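Local coordinates for protein Udp-n-acetylglucosamine pyrophosphorylase (Trypanosoma brucei, PDB 4BQH) that probably makes UDP-N-acetylglucosamine and diphosphate from UTP and N-acetylglucosamine 1-phosphate, and here carries a bound allosteric inhibitor, at residues A[25-30]-A[37-42]; A[506-509]-A[514-517]; A[304-309]-A[405-410]; A[204-209]-A[262-267]; A[144-149]-A[196-201]. All blocks are in the same frame, centred on the assembly; numbering follows the deposited sequence.

Contact 1 of 5, residues A[25-30]-A[37-42]; sequences TALEHG and SLTAQI
Leu27 and Ala26 on helix 21-29 press their methyls against Leu38 on helix 32-44, and this is the tight end of a small helical hairpin. The short segments approach to 10.1 Å between axes, with N-to-C directions 130° apart. Leu38 swings CG away from its own backbone N (chi1 -152°), which carries CD2 over to Ala26 CB at 3.5 Å, closer than carbon pairs usually sit. Leu27 uses its two branches separately. CD2 touches both Leu38 CB, at 4.0 Å, and Thr39 OG1, at 3.6 Å; CD1 meets Ile42 CD1 tip to tip at 4.2 Å, a more relaxed touch. Thr25 and His29 lie on the other side of their helix, exposed to solvent, and take no part.

Strand 230-234 covers Leu38 through Ile231, and helix 7-15 closes over Thr39 and Ile42. No hydrogen bond links the two segments. The one hydroxyl at the seam, Thr39 OG1, is hydrogen-bonded to Arg35 O one turn back in its own helix, so it can sit beside a leucine methyl while keeping a polar partner. The chemistry is therefore that of apolar packing: across this seam the two N-terminal helices are matched by shape, with no directed bond between them.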
# COMPACT_ATOMS: atom_id res chain seq x y z
N THR A 25 -30.41 20.18 8.54
CA THR A 25 -31.24 21.23 7.92
C THR A 25 -31.18 21.20 6.40
O THR A 25 -32.23 21.21 5.72
CB THR A 25 -30.81 22.62 8.44
OG1 THR A 25 -31.12 22.72 9.83
CG2 THR A 25 -31.51 23.77 7.69
N ALA A 26 -29.96 21.15 5.86
CA ALA A 26 -29.77 21.03 4.42
C ALA A 26 -30.48 19.76 3.90
O ALA A 26 -31.25 19.84 2.93
CB ALA A 26 -28.29 21.05 4.07
N LEU A 27 -30.29 18.61 4.55
CA LEU A 27 -30.97 17.37 4.12
C LEU A 27 -32.51 17.39 4.15
O LEU A 27 -33.16 16.72 3.33
CB LEU A 27 -30.50 16.17 4.95
CG LEU A 27 -29.07 15.71 4.73
CD1 LEU A 27 -28.64 14.82 5.89
CD2 LEU A 27 -28.92 14.99 3.39
N GLU A 28 -33.08 18.11 5.11
CA GLU A 28 -34.53 18.13 5.31
C GLU A 28 -35.22 19.25 4.54
O GLU A 28 -36.34 19.06 4.05
CB GLU A 28 -34.87 18.25 6.80
CG GLU A 28 -34.61 17.00 7.62
CD GLU A 28 -34.72 17.25 9.11
OE1 GLU A 28 -34.89 18.43 9.51
OE2 GLU A 28 -34.64 16.28 9.89
N HIS A 29 -34.56 20.40 4.44
CA HIS A 29 -35.18 21.63 3.92
C HIS A 29 -34.40 22.31 2.83
O HIS A 29 -34.72 23.43 2.46
CB HIS A 29 -35.44 22.62 5.05
CG HIS A 29 -36.15 22.01 6.24
ND1 HIS A 29 -37.39 21.50 6.17
CD2 HIS A 29 -35.73 21.85 7.56
CE1 HIS A 29 -37.75 21.02 7.38
NE2 HIS A 29 -36.74 21.24 8.23
N GLY A 30 -33.38 21.65 2.29
CA GLY A 30 -32.66 22.21 1.15
C GLY A 30 -33.42 21.99 -0.16
O GLY A 30 -34.48 21.36 -0.16
N SER A 37 -27.66 15.70 -3.73
CA SER A 37 -26.19 15.56 -3.83
C SER A 37 -25.59 15.32 -2.44
O SER A 37 -24.64 14.55 -2.30
CB SER A 37 -25.53 16.76 -4.51
OG SER A 37 -25.78 17.92 -3.78
N LEU A 38 -26.14 15.98 -1.42
CA LEU A 38 -25.68 15.78 -0.05
C LEU A 38 -25.94 14.34 0.38
O LEU A 38 -25.10 13.71 1.03
CB LEU A 38 -26.37 16.77 0.87
CG LEU A 38 -25.72 17.27 2.15
CD1 LEU A 38 -24.21 17.47 2.02
CD2 LEU A 38 -26.40 18.60 2.50
N THR A 39 -27.13 13.83 0.03
CA THR A 39 -27.47 12.43 0.27
C THR A 39 -26.48 11.47 -0.42
O THR A 39 -25.98 10.52 0.22
CB THR A 39 -28.93 12.13 -0.16
OG1 THR A 39 -29.85 12.91 0.65
CG2 THR A 39 -29.25 10.67 0.01
N ALA A 40 -26.18 11.71 -1.70
CA ALA A 40 -25.28 10.83 -2.43
C ALA A 40 -23.90 10.85 -1.76
O ALA A 40 -23.29 9.80 -1.60
CB ALA A 40 -25.15 11.24 -3.89
N GLN A 41 -23.45 12.03 -1.36
CA GLN A 41 -22.11 12.14 -0.76
C GLN A 41 -22.05 11.39 0.57
O GLN A 41 -21.16 10.58 0.76
CB GLN A 41 -21.70 13.59 -0.56
CG GLN A 41 -20.31 13.73 0.05
CD GLN A 41 -19.98 15.15 0.48
OE1 GLN A 41 -20.88 15.96 0.73
NE2 GLN A 41 -18.68 15.47 0.59
N ILE A 42 -22.99 11.66 1.46
CA ILE A 42 -22.95 11.04 2.79
C ILE A 42 -23.14 9.52 2.68
O ILE A 42 -22.51 8.76 3.42
CB ILE A 42 -23.98 11.68 3.74
CG1 ILE A 42 -23.62 13.15 4.01
CG2 ILE A 42 -24.10 10.91 5.06
CD1 ILE A 42 -24.78 13.93 4.59

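Contact 2 of 5, residues A[506-509]-A[514-517]; sequences PLVS and GLRQ. With SO4 (sulfate ion), chain B.
With chi1 at 179°, Val508 holds CG1 opposite its backbone N and presents this methyl to Leu515 CD2, 3.9 Å away. Leu515 does its share by keeping CG beside the backbone N (chi1 -59°) and extending beyond it, so that CD2 comes across the valine at about a right angle and also reaches Ser509 CB. Trp462 and Ala466 of helix 448-471, together with Ile504 of strand 501-504, wrap the same leucine. The hydroxyl of Ser509 is turned to its own loop, bonded to Glu513 O and Gly512 N.

Beside this apolar seam a water ties the two arms of the loop. It donates to Val508 O at 2.7 Å and to Gly514 O at 3.1 Å. Gly514 O takes a further hydrogen bond from Gln517 NE2, 3.2 Å long, with the donor 36° above the carbonyl plane.

Gly514 in a left-handed conformation, followed by Leu515 in a right-handed one, forms an anion-binding nest just ahead of helix 519-528. Its hollow holds a sulfate, probably from the crystallisation liquor: Gly514 N donates to O3 at 2.9 Å and Arg516 N to O4 at 3.0 Å, both fairly straight. The Arg516 chain is bent at chi2 and chi3, and the ion sits off-centre over one face of its guanidinium, toward the rim, with O1 2.7 Å from NH2. Backbone N-H groups and an arginine thus converge on one spot, which would be consistent with a local preference for anions where this loop runs into its helix.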
# COMPACT_ATOMS: atom_id res chain seq x y z
N PRO A 506 7.29 -8.08 -15.51
CA PRO A 506 7.04 -8.93 -14.33
C PRO A 506 6.57 -10.33 -14.70
O PRO A 506 6.74 -11.24 -13.90
CB PRO A 506 5.94 -8.19 -13.55
CG PRO A 506 5.87 -6.83 -14.12
CD PRO A 506 6.45 -6.87 -15.52
N LEU A 507 5.99 -10.50 -15.89
CA LEU A 507 5.60 -11.85 -16.35
C LEU A 507 6.82 -12.74 -16.62
O LEU A 507 6.72 -13.99 -16.61
CB LEU A 507 4.67 -11.76 -17.57
CG LEU A 507 3.30 -11.12 -17.29
CD1 LEU A 507 2.44 -11.03 -18.54
CD2 LEU A 507 2.53 -11.82 -16.17
N VAL A 508 7.97 -12.12 -16.81
CA VAL A 508 9.24 -12.85 -16.87
C VAL A 508 9.89 -13.08 -15.51
O VAL A 508 10.27 -14.21 -15.17
CB VAL A 508 10.26 -12.18 -17.83
CG1 VAL A 508 11.57 -12.93 -17.85
CG2 VAL A 508 9.66 -12.14 -19.23
N SER A 509 10.02 -12.00 -14.73
CA SER A 509 10.78 -12.07 -13.48
C SER A 509 10.24 -11.08 -12.48
O SER A 509 10.01 -9.92 -12.84
CB SER A 509 12.24 -11.70 -13.74
OG SER A 509 13.07 -12.10 -12.69
N GLY A 514 14.23 -16.71 -13.72
CA GLY A 514 13.51 -16.91 -14.95
C GLY A 514 14.19 -16.27 -16.15
O GLY A 514 13.59 -16.15 -17.21
N LEU A 515 15.45 -15.85 -15.98
CA LEU A 515 16.17 -15.15 -17.05
C LEU A 515 17.03 -16.07 -17.91
O LEU A 515 17.42 -15.68 -19.01
CB LEU A 515 17.04 -14.01 -16.48
CG LEU A 515 16.30 -12.92 -15.69
CD1 LEU A 515 17.27 -11.81 -15.29
CD2 LEU A 515 15.14 -12.36 -16.50
N ARG A 516 17.33 -17.27 -17.41
CA ARG A 516 18.25 -18.17 -18.12
C ARG A 516 17.80 -18.40 -19.56
O ARG A 516 18.61 -18.30 -20.48
CB ARG A 516 18.41 -19.51 -17.39
CG ARG A 516 19.71 -20.22 -17.75
CD ARG A 516 19.61 -21.74 -17.82
NE ARG A 516 18.72 -22.35 -16.83
CZ ARG A 516 18.98 -22.44 -15.52
NH1 ARG A 516 20.11 -21.95 -15.02
NH2 ARG A 516 18.10 -23.01 -14.71
N GLN A 517 16.51 -18.69 -19.73
CA GLN A 517 15.91 -18.99 -21.04
C GLN A 517 16.02 -17.81 -22.01
O GLN A 517 15.91 -18.00 -23.23
CB GLN A 517 14.44 -19.38 -20.87
CG GLN A 517 13.59 -18.23 -20.34
CD GLN A 517 12.17 -18.61 -19.98
OE1 GLN A 517 11.38 -18.99 -20.84
NE2 GLN A 517 11.83 -18.44 -18.70
S SO4 B . 16.61 -19.20 -13.73
O1 SO4 B . 17.11 -20.59 -13.86
O2 SO4 B . 17.71 -18.37 -13.20
O3 SO4 B . 15.48 -19.14 -12.76
O4 SO4 B . 16.18 -18.71 -15.06
O HOH W 1 10.48 -16.27 -16.87

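Contact 3 of 5, residues A[304-309]-A[405-410]; sequences VVVKTC and DLFRFV
Phe407 O receives the N-H of Val410 at 3.0 Å, and this bond closes 407-410 into a tight turn that points both side chains at Val304. The strand they meet, 304-309, belongs to the large mixed sheet of this GT-A nucleotidyltransferase fold, where it runs antiparallel to 359-363 and parallel to 423-427. A second bond of the same spacing, Phe409 N to Leu406 O, overlaps the first, and segment 405-410 lies against one face of the sheet.

Alternation along the strand does the sorting. Val304 and Val306 face 405-410, whereas Val305 faces the other way, into helix 291-300. Val304 CG1 stands over the Phe407 ring in a CH-pi contact, 3.9 Å from the centroid and 16° off the normal. Phe407 keeps CG beside its backbone N (chi1 -63°), and this sends the ring out across the two valines. Val306 CG1 comes at it obliquely, 3.5 Å from CE2. Phe366 of helix 364-374 touches both Val304 and Phe407, so the ring is packed by helix as well as strand, and Phe423 of the adjacent strand flanks Val304.

Lys307 NZ forms salt bridges with Glu433 and Asp290. The side chains that meet across the contact are all hydrocarbon, and no hydrogen bond crosses it. Val410 meets the first residue of the strand: it sets CG2 opposite its own backbone N, and that methyl rests 3.7 Å from Val304 CG2, with Val304 N at 3.9 Å.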
# COMPACT_ATOMS: atom_id res chain seq x y z
N VAL A 304 1.73 -8.15 12.88
CA VAL A 304 2.09 -7.01 12.00
C VAL A 304 3.58 -7.11 11.66
O VAL A 304 4.40 -7.23 12.58
CB VAL A 304 1.84 -5.64 12.68
CG1 VAL A 304 2.44 -4.51 11.81
CG2 VAL A 304 0.35 -5.43 12.88
N VAL A 305 3.92 -7.03 10.37
CA VAL A 305 5.30 -6.81 9.95
C VAL A 305 5.31 -5.55 9.11
O VAL A 305 4.45 -5.39 8.23
CB VAL A 305 5.87 -7.97 9.11
CG1 VAL A 305 7.35 -7.74 8.86
CG2 VAL A 305 5.69 -9.31 9.84
N VAL A 306 6.23 -4.63 9.42
CA VAL A 306 6.40 -3.44 8.59
C VAL A 306 7.71 -3.50 7.83
O VAL A 306 8.76 -3.99 8.35
CB VAL A 306 6.34 -2.12 9.41
CG1 VAL A 306 4.98 -2.03 10.13
CG2 VAL A 306 7.49 -2.05 10.41
N LYS A 307 7.66 -3.03 6.58
CA LYS A 307 8.92 -2.81 5.87
C LYS A 307 9.40 -1.39 6.08
O LYS A 307 8.62 -0.45 6.04
CB LYS A 307 8.75 -3.04 4.37
CG LYS A 307 8.88 -4.50 3.99
CD LYS A 307 8.81 -4.60 2.47
CE LYS A 307 8.99 -6.05 2.03
NZ LYS A 307 8.65 -6.21 0.58
N THR A 308 10.70 -1.25 6.26
CA THR A 308 11.31 0.06 6.53
C THR A 308 12.61 0.14 5.74
O THR A 308 13.13 -0.89 5.32
CB THR A 308 11.63 0.22 8.02
OG1 THR A 308 12.47 -0.86 8.46
CG2 THR A 308 10.33 0.18 8.83
N CYS A 309 13.12 1.35 5.56
CA CYS A 309 14.39 1.56 4.87
C CYS A 309 15.28 2.50 5.71
O CYS A 309 14.75 3.36 6.41
CB CYS A 309 14.13 2.24 3.50
SG CYS A 309 13.23 1.15 2.37
N ASP A 405 -1.11 3.97 13.34
CA ASP A 405 -1.76 4.45 14.57
C ASP A 405 -2.37 3.28 15.33
O ASP A 405 -2.64 3.39 16.54
CB ASP A 405 -2.85 5.47 14.22
CG ASP A 405 -2.28 6.82 13.81
OD1 ASP A 405 -1.40 7.38 14.53
OD2 ASP A 405 -2.74 7.37 12.79
N LEU A 406 -2.64 2.18 14.63
CA LEU A 406 -3.26 1.02 15.27
C LEU A 406 -2.26 -0.04 15.73
O LEU A 406 -2.66 -1.04 16.35
CB LEU A 406 -4.31 0.39 14.34
CG LEU A 406 -5.63 1.18 14.16
CD1 LEU A 406 -6.41 1.38 15.45
CD2 LEU A 406 -5.33 2.51 13.52
N PHE A 407 -0.97 0.14 15.43
CA PHE A 407 -0.03 -0.93 15.78
C PHE A 407 0.13 -1.09 17.29
O PHE A 407 0.58 -2.14 17.75
CB PHE A 407 1.35 -0.73 15.14
CG PHE A 407 1.32 -0.77 13.63
CD1 PHE A 407 0.31 -1.41 12.95
CD2 PHE A 407 2.38 -0.19 12.91
CE1 PHE A 407 0.31 -1.45 11.55
CE2 PHE A 407 2.38 -0.22 11.52
CZ PHE A 407 1.34 -0.84 10.85
N ARG A 408 -0.21 -0.06 18.05
CA ARG A 408 -0.19 -0.14 19.53
C ARG A 408 -1.07 -1.28 20.07
O ARG A 408 -0.88 -1.71 21.21
CB ARG A 408 -0.64 1.19 20.12
CG ARG A 408 -2.09 1.51 19.84
CD ARG A 408 -2.62 2.49 20.87
NE ARG A 408 -2.60 3.84 20.36
CZ ARG A 408 -3.02 4.89 21.07
NH1 ARG A 408 -3.50 4.73 22.30
NH2 ARG A 408 -2.96 6.09 20.54
N PHE A 409 -2.02 -1.76 19.26
CA PHE A 409 -2.93 -2.83 19.67
C PHE A 409 -2.47 -4.23 19.30
O PHE A 409 -3.17 -5.21 19.63
CB PHE A 409 -4.34 -2.59 19.09
CG PHE A 409 -4.92 -1.27 19.50
CD1 PHE A 409 -5.27 -1.05 20.84
CD2 PHE A 409 -5.10 -0.26 18.57
CE1 PHE A 409 -5.81 0.18 21.23
CE2 PHE A 409 -5.61 0.98 18.95
CZ PHE A 409 -5.98 1.19 20.29
N VAL A 410 -1.32 -4.34 18.64
CA VAL A 410 -0.92 -5.60 18.01
C VAL A 410 -0.86 -6.80 18.96
O VAL A 410 -1.27 -7.90 18.59
CB VAL A 410 0.42 -5.46 17.26
CG1 VAL A 410 1.57 -5.17 18.25
CG2 VAL A 410 0.69 -6.69 16.39

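Contact 4 of 5, residues A[204-209]-A[262-267]; sequences QVHFFA and ESLLQH. With SO4 (sulfate ion), chain D.
Phe208 and Leu264 bring their backbones no nearer than 8.0 Å between CA atoms, so side chains have to bridge strand 205-209 and the first turn of helix 264-270. The strand is extended, sending His206 and Phe208 toward the helix and Phe207 to the other face, where it packs edge-to-face with Phe192. The helix starts with a capping box: Gln266 N donates to Ser263 OG, and Ser263 N returns a bond to Gln266 OE1 at 2.9 Å, lying in the carbonyl plane on a lone pair.

Leu264 carries the contact with both methyls, which it swings toward the strand by setting CG opposite its backbone N (chi1 -174°). CD2 sits over one face of the Phe208 ring in a CH-pi contact, 3.8 Å from the centroid and 23° off the normal, displaced toward the CG side of the ring. CD1 lies 4.0 Å from His206 ND1. In the GT-A fold of this enzyme the strand pairs in parallel with 175-180, and Leu264 together with Leu245 of helix 241-246 covers Phe208 on that face of the sheet.

At the margin a sulfate, probably from the crystallisation liquor, spans the gap between two imidazoles. His206 ND1 donates to O1 at 2.9 Å, and His267 ND1 to O3 at 2.8 Å, each approached at the ring edge; both histidines have a weak second bond to the ion. Arg249 NH2 is a further donor to it. His206 NE2 is also hydrogen-bonded, to Gln175 OE1, which would be consistent with a protonated ring. His267 NE2 is hydrogen-bonded to Thr251 OG1.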
# COMPACT_ATOMS: atom_id res chain seq x y z
N GLN A 204 -11.22 -13.23 -8.14
CA GLN A 204 -10.19 -12.92 -7.13
C GLN A 204 -9.96 -11.42 -6.91
O GLN A 204 -9.09 -11.05 -6.13
CB GLN A 204 -8.86 -13.60 -7.44
CG GLN A 204 -8.01 -12.89 -8.49
CD GLN A 204 -6.82 -13.71 -8.95
OE1 GLN A 204 -6.84 -14.27 -10.05
NE2 GLN A 204 -5.78 -13.84 -8.09
N VAL A 205 -10.71 -10.58 -7.61
CA VAL A 205 -10.58 -9.13 -7.51
C VAL A 205 -11.78 -8.53 -6.79
O VAL A 205 -12.94 -8.74 -7.22
CB VAL A 205 -10.39 -8.48 -8.88
CG1 VAL A 205 -10.19 -6.97 -8.70
CG2 VAL A 205 -9.17 -9.12 -9.56
N HIS A 206 -11.52 -7.79 -5.72
CA HIS A 206 -12.57 -7.27 -4.86
C HIS A 206 -12.41 -5.79 -4.77
O HIS A 206 -11.41 -5.31 -4.23
CB HIS A 206 -12.48 -7.90 -3.46
CG HIS A 206 -12.40 -9.42 -3.47
ND1 HIS A 206 -13.47 -10.20 -3.31
CD2 HIS A 206 -11.31 -10.28 -3.65
CE1 HIS A 206 -13.11 -11.50 -3.38
NE2 HIS A 206 -11.79 -11.56 -3.59
N PHE A 207 -13.38 -5.05 -5.30
CA PHE A 207 -13.34 -3.59 -5.21
C PHE A 207 -14.12 -3.14 -3.99
O PHE A 207 -15.24 -3.59 -3.76
CB PHE A 207 -13.95 -2.96 -6.46
CG PHE A 207 -13.25 -3.34 -7.72
CD1 PHE A 207 -12.11 -2.66 -8.13
CD2 PHE A 207 -13.74 -4.40 -8.49
CE1 PHE A 207 -11.46 -3.04 -9.31
CE2 PHE A 207 -13.11 -4.77 -9.66
CZ PHE A 207 -11.96 -4.09 -10.07
N PHE A 208 -13.55 -2.24 -3.20
CA PHE A 208 -14.23 -1.76 -2.01
C PHE A 208 -13.86 -0.32 -1.75
O PHE A 208 -12.68 0.01 -1.69
CB PHE A 208 -13.98 -2.69 -0.79
CG PHE A 208 -12.57 -2.67 -0.24
CD1 PHE A 208 -11.47 -3.13 -1.00
CD2 PHE A 208 -12.35 -2.23 1.07
CE1 PHE A 208 -10.18 -3.12 -0.46
CE2 PHE A 208 -11.06 -2.24 1.63
CZ PHE A 208 -9.99 -2.68 0.85
N ALA A 209 -14.87 0.53 -1.59
CA ALA A 209 -14.61 1.97 -1.44
C ALA A 209 -14.36 2.34 -0.00
O ALA A 209 -15.06 1.86 0.92
CB ALA A 209 -15.79 2.77 -1.97
N GLU A 262 -22.46 -9.32 4.75
CA GLU A 262 -21.26 -9.38 5.59
C GLU A 262 -20.17 -8.47 5.01
O GLU A 262 -20.25 -8.05 3.84
CB GLU A 262 -20.71 -10.81 5.69
CG GLU A 262 -21.68 -11.85 6.26
CD GLU A 262 -21.20 -13.27 6.03
OE1 GLU A 262 -20.23 -13.47 5.25
OE2 GLU A 262 -21.79 -14.20 6.63
N SER A 263 -19.16 -8.19 5.82
CA SER A 263 -18.04 -7.35 5.37
C SER A 263 -17.05 -8.08 4.47
O SER A 263 -17.02 -9.32 4.42
CB SER A 263 -17.29 -6.80 6.59
OG SER A 263 -16.72 -7.85 7.35
N LEU A 264 -16.24 -7.32 3.74
CA LEU A 264 -15.15 -7.93 2.99
C LEU A 264 -14.22 -8.71 3.95
O LEU A 264 -13.72 -9.78 3.58
CB LEU A 264 -14.34 -6.88 2.21
CG LEU A 264 -13.22 -7.39 1.26
CD1 LEU A 264 -13.68 -8.52 0.32
CD2 LEU A 264 -12.76 -6.22 0.39
N LEU A 265 -14.00 -8.18 5.15
CA LEU A 265 -13.22 -8.89 6.16
C LEU A 265 -13.80 -10.29 6.43
O LEU A 265 -13.07 -11.27 6.41
CB LEU A 265 -13.18 -8.09 7.47
CG LEU A 265 -12.40 -8.70 8.61
CD1 LEU A 265 -10.92 -8.56 8.31
CD2 LEU A 265 -12.73 -7.95 9.90
N GLN A 266 -15.10 -10.35 6.68
CA GLN A 266 -15.76 -11.63 6.89
C GLN A 266 -15.66 -12.53 5.64
O GLN A 266 -15.43 -13.72 5.78
CB GLN A 266 -17.22 -11.40 7.29
CG GLN A 266 -17.35 -10.78 8.69
CD GLN A 266 -18.79 -10.37 9.03
OE1 GLN A 266 -19.37 -9.49 8.39
NE2 GLN A 266 -19.35 -11.00 10.06
N HIS A 267 -15.81 -11.96 4.45
CA HIS A 267 -15.66 -12.72 3.19
C HIS A 267 -14.27 -13.31 3.09
O HIS A 267 -14.09 -14.46 2.70
CB HIS A 267 -15.91 -11.82 1.99
CG HIS A 267 -17.36 -11.42 1.81
ND1 HIS A 267 -17.82 -10.80 0.70
CD2 HIS A 267 -18.47 -11.61 2.63
CE1 HIS A 267 -19.14 -10.57 0.83
NE2 HIS A 267 -19.54 -11.07 2.00
S SO4 D . -16.96 -9.83 -2.47
O1 SO4 D . -16.02 -8.93 -3.18
O2 SO4 D . -17.92 -9.04 -1.65
O3 SO4 D . -16.19 -10.72 -1.59
O4 SO4 D . -17.77 -10.57 -3.47

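Contact 5 of 5, residues A[144-149]-A[196-201]; sequences RKSLFM and SYFGLE
Met149 lies against the Phe198 ring, its CA over one face at 4.0 Å from the centroid and its CB 3.5 Å from CD1. The methionine extends beyond CB with CG opposite the backbone N (chi1 180°), and this takes SD out past CD1, 5.2 Å from the ring centroid and oblique to the ring, a Met-aromatic contact. Phe148 CB touches CE2 at 3.9 Å, and Ser146 OG is 4.0 Å from CZ.

What positions these groups is the start of helix 147-166. Ser146 is its N-cap: the hydroxyl accepts from Met149 N at 3.1 Å, which fixes the start of the helix beside the ring. On the other segment, Ser196 to Phe198 all have positive phi, near 53°, and wind a left-handed turn that thrusts Phe198 at the helix. Ser196 is also the C-prime residue of the Schellman motif ending helix 185-194. Phe198 O is bonded to Arg156 NH1, further along the helix that the ring packs on.

Phe192 of helix 185-194 meets both Phe148 and Phe198 edge-to-face, and Phe191 also touches both. The aromatic cluster thus lies between helices 147-166 and 185-194, with Phe148 reaching on to Val178 of strand 175-180.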
# COMPACT_ATOMS: atom_id res chain seq x y z
N ARG A 144 4.09 -0.75 -22.16
CA ARG A 144 3.26 0.44 -22.04
C ARG A 144 2.13 0.05 -21.13
O ARG A 144 1.00 -0.17 -21.56
CB ARG A 144 2.82 0.98 -23.42
CG ARG A 144 3.96 1.29 -24.39
CD ARG A 144 4.98 2.30 -23.87
N LYS A 145 2.47 -0.11 -19.85
CA LYS A 145 1.54 -0.71 -18.90
C LYS A 145 1.22 0.28 -17.81
O LYS A 145 2.11 1.00 -17.35
CB LYS A 145 2.18 -1.96 -18.28
CG LYS A 145 2.50 -3.05 -19.30
CD LYS A 145 3.21 -4.19 -18.63
CE LYS A 145 3.60 -5.24 -19.68
NZ LYS A 145 4.43 -6.28 -19.01
N SER A 146 -0.05 0.31 -17.41
CA SER A 146 -0.48 1.08 -16.24
C SER A 146 0.13 0.53 -14.94
O SER A 146 0.62 -0.60 -14.88
CB SER A 146 -2.02 1.11 -16.13
OG SER A 146 -2.61 -0.17 -15.88
N LEU A 147 0.12 1.35 -13.90
CA LEU A 147 0.51 0.86 -12.59
C LEU A 147 -0.37 -0.33 -12.15
O LEU A 147 0.16 -1.31 -11.66
CB LEU A 147 0.52 2.00 -11.56
CG LEU A 147 1.55 3.11 -11.85
CD1 LEU A 147 1.28 4.24 -10.86
CD2 LEU A 147 2.98 2.61 -11.74
N PHE A 148 -1.69 -0.26 -12.37
CA PHE A 148 -2.56 -1.42 -12.06
C PHE A 148 -2.09 -2.68 -12.80
O PHE A 148 -1.97 -3.73 -12.20
CB PHE A 148 -4.04 -1.17 -12.41
CG PHE A 148 -4.82 -0.42 -11.36
CD1 PHE A 148 -4.75 -0.79 -10.01
CD2 PHE A 148 -5.71 0.60 -11.72
CE1 PHE A 148 -5.51 -0.11 -9.05
CE2 PHE A 148 -6.48 1.28 -10.76
CZ PHE A 148 -6.37 0.92 -9.41
N MET A 149 -1.80 -2.55 -14.09
CA MET A 149 -1.42 -3.71 -14.88
C MET A 149 -0.17 -4.38 -14.34
O MET A 149 -0.14 -5.60 -14.22
CB MET A 149 -1.23 -3.32 -16.35
CG MET A 149 -0.83 -4.49 -17.22
SD MET A 149 -1.13 -3.99 -18.92
CE MET A 149 -0.73 -5.51 -19.78
N SER A 196 -9.77 -6.94 -19.08
CA SER A 196 -9.92 -8.34 -18.67
C SER A 196 -9.18 -8.63 -17.36
O SER A 196 -8.53 -9.68 -17.23
CB SER A 196 -9.43 -9.29 -19.77
OG SER A 196 -10.20 -9.05 -20.93
N TYR A 197 -9.27 -7.69 -16.41
CA TYR A 197 -8.65 -7.83 -15.08
C TYR A 197 -7.17 -8.13 -15.15
O TYR A 197 -6.60 -8.75 -14.25
CB TYR A 197 -9.40 -8.86 -14.20
CG TYR A 197 -10.88 -8.58 -14.12
CD1 TYR A 197 -11.41 -7.73 -13.14
CD2 TYR A 197 -11.75 -9.14 -15.05
CE1 TYR A 197 -12.78 -7.45 -13.10
CE2 TYR A 197 -13.10 -8.87 -15.01
CZ TYR A 197 -13.61 -8.03 -14.05
OH TYR A 197 -14.97 -7.81 -14.04
N PHE A 198 -6.53 -7.68 -16.24
CA PHE A 198 -5.07 -7.81 -16.45
C PHE A 198 -4.58 -9.24 -16.30
O PHE A 198 -3.45 -9.49 -15.89
CB PHE A 198 -4.30 -6.82 -15.56
CG PHE A 198 -4.77 -5.39 -15.69
CD1 PHE A 198 -4.45 -4.64 -16.83
CD2 PHE A 198 -5.58 -4.81 -14.72
CE1 PHE A 198 -4.92 -3.33 -16.96
CE2 PHE A 198 -6.04 -3.50 -14.84
CZ PHE A 198 -5.70 -2.77 -15.97
N GLY A 199 -5.43 -10.17 -16.70
CA GLY A 199 -5.07 -11.59 -16.69
C GLY A 199 -5.47 -12.34 -15.42
O GLY A 199 -5.34 -13.56 -15.36
N LEU A 200 -5.93 -11.60 -14.40
CA LEU A 200 -6.46 -12.22 -13.18
C LEU A 200 -7.87 -12.77 -13.39
O LEU A 200 -8.57 -12.36 -14.30
CB LEU A 200 -6.51 -11.20 -12.02
CG LEU A 200 -5.16 -10.60 -11.62
CD1 LEU A 200 -5.38 -9.54 -10.55
CD2 LEU A 200 -4.21 -11.66 -11.11
N GLU A 201 -8.30 -13.68 -12.52
CA GLU A 201 -9.71 -14.10 -12.51
C GLU A 201 -10.58 -13.01 -11.89
O GLU A 201 -10.24 -12.46 -10.85
CB GLU A 201 -9.89 -15.37 -11.69
CG GLU A 201 -9.08 -16.57 -12.18
CD GLU A 201 -9.08 -17.73 -11.17
OE1 GLU A 201 -9.37 -17.52 -9.96
OE2 GLU A 201 -8.77 -18.86 -11.58

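Overall arrangement
Along the chain the five contacts follow in series, none nested in or crossing another. Contact 1 closes a short helical hairpin at the N terminus and stands apart, about 10 Å at nearest atoms from contact 4. Contact 5 closes 144 to 201, joining the start of helix 147-166 to the loop after helix 185-194. Contact 4 closes 204 to 267, tying strand 205-209 to the start of helix 264-270; it touches contact 5 where Val205 CG2 lies 3.9 Å from Leu200 CD1. Contact 3 closes the longest loop, 304 to 410, on the same sheet. Contact 2 closes a tight C-terminal loop, across the centre from contact 1, and returns to contact 5 where Pro506 packs on Lys145.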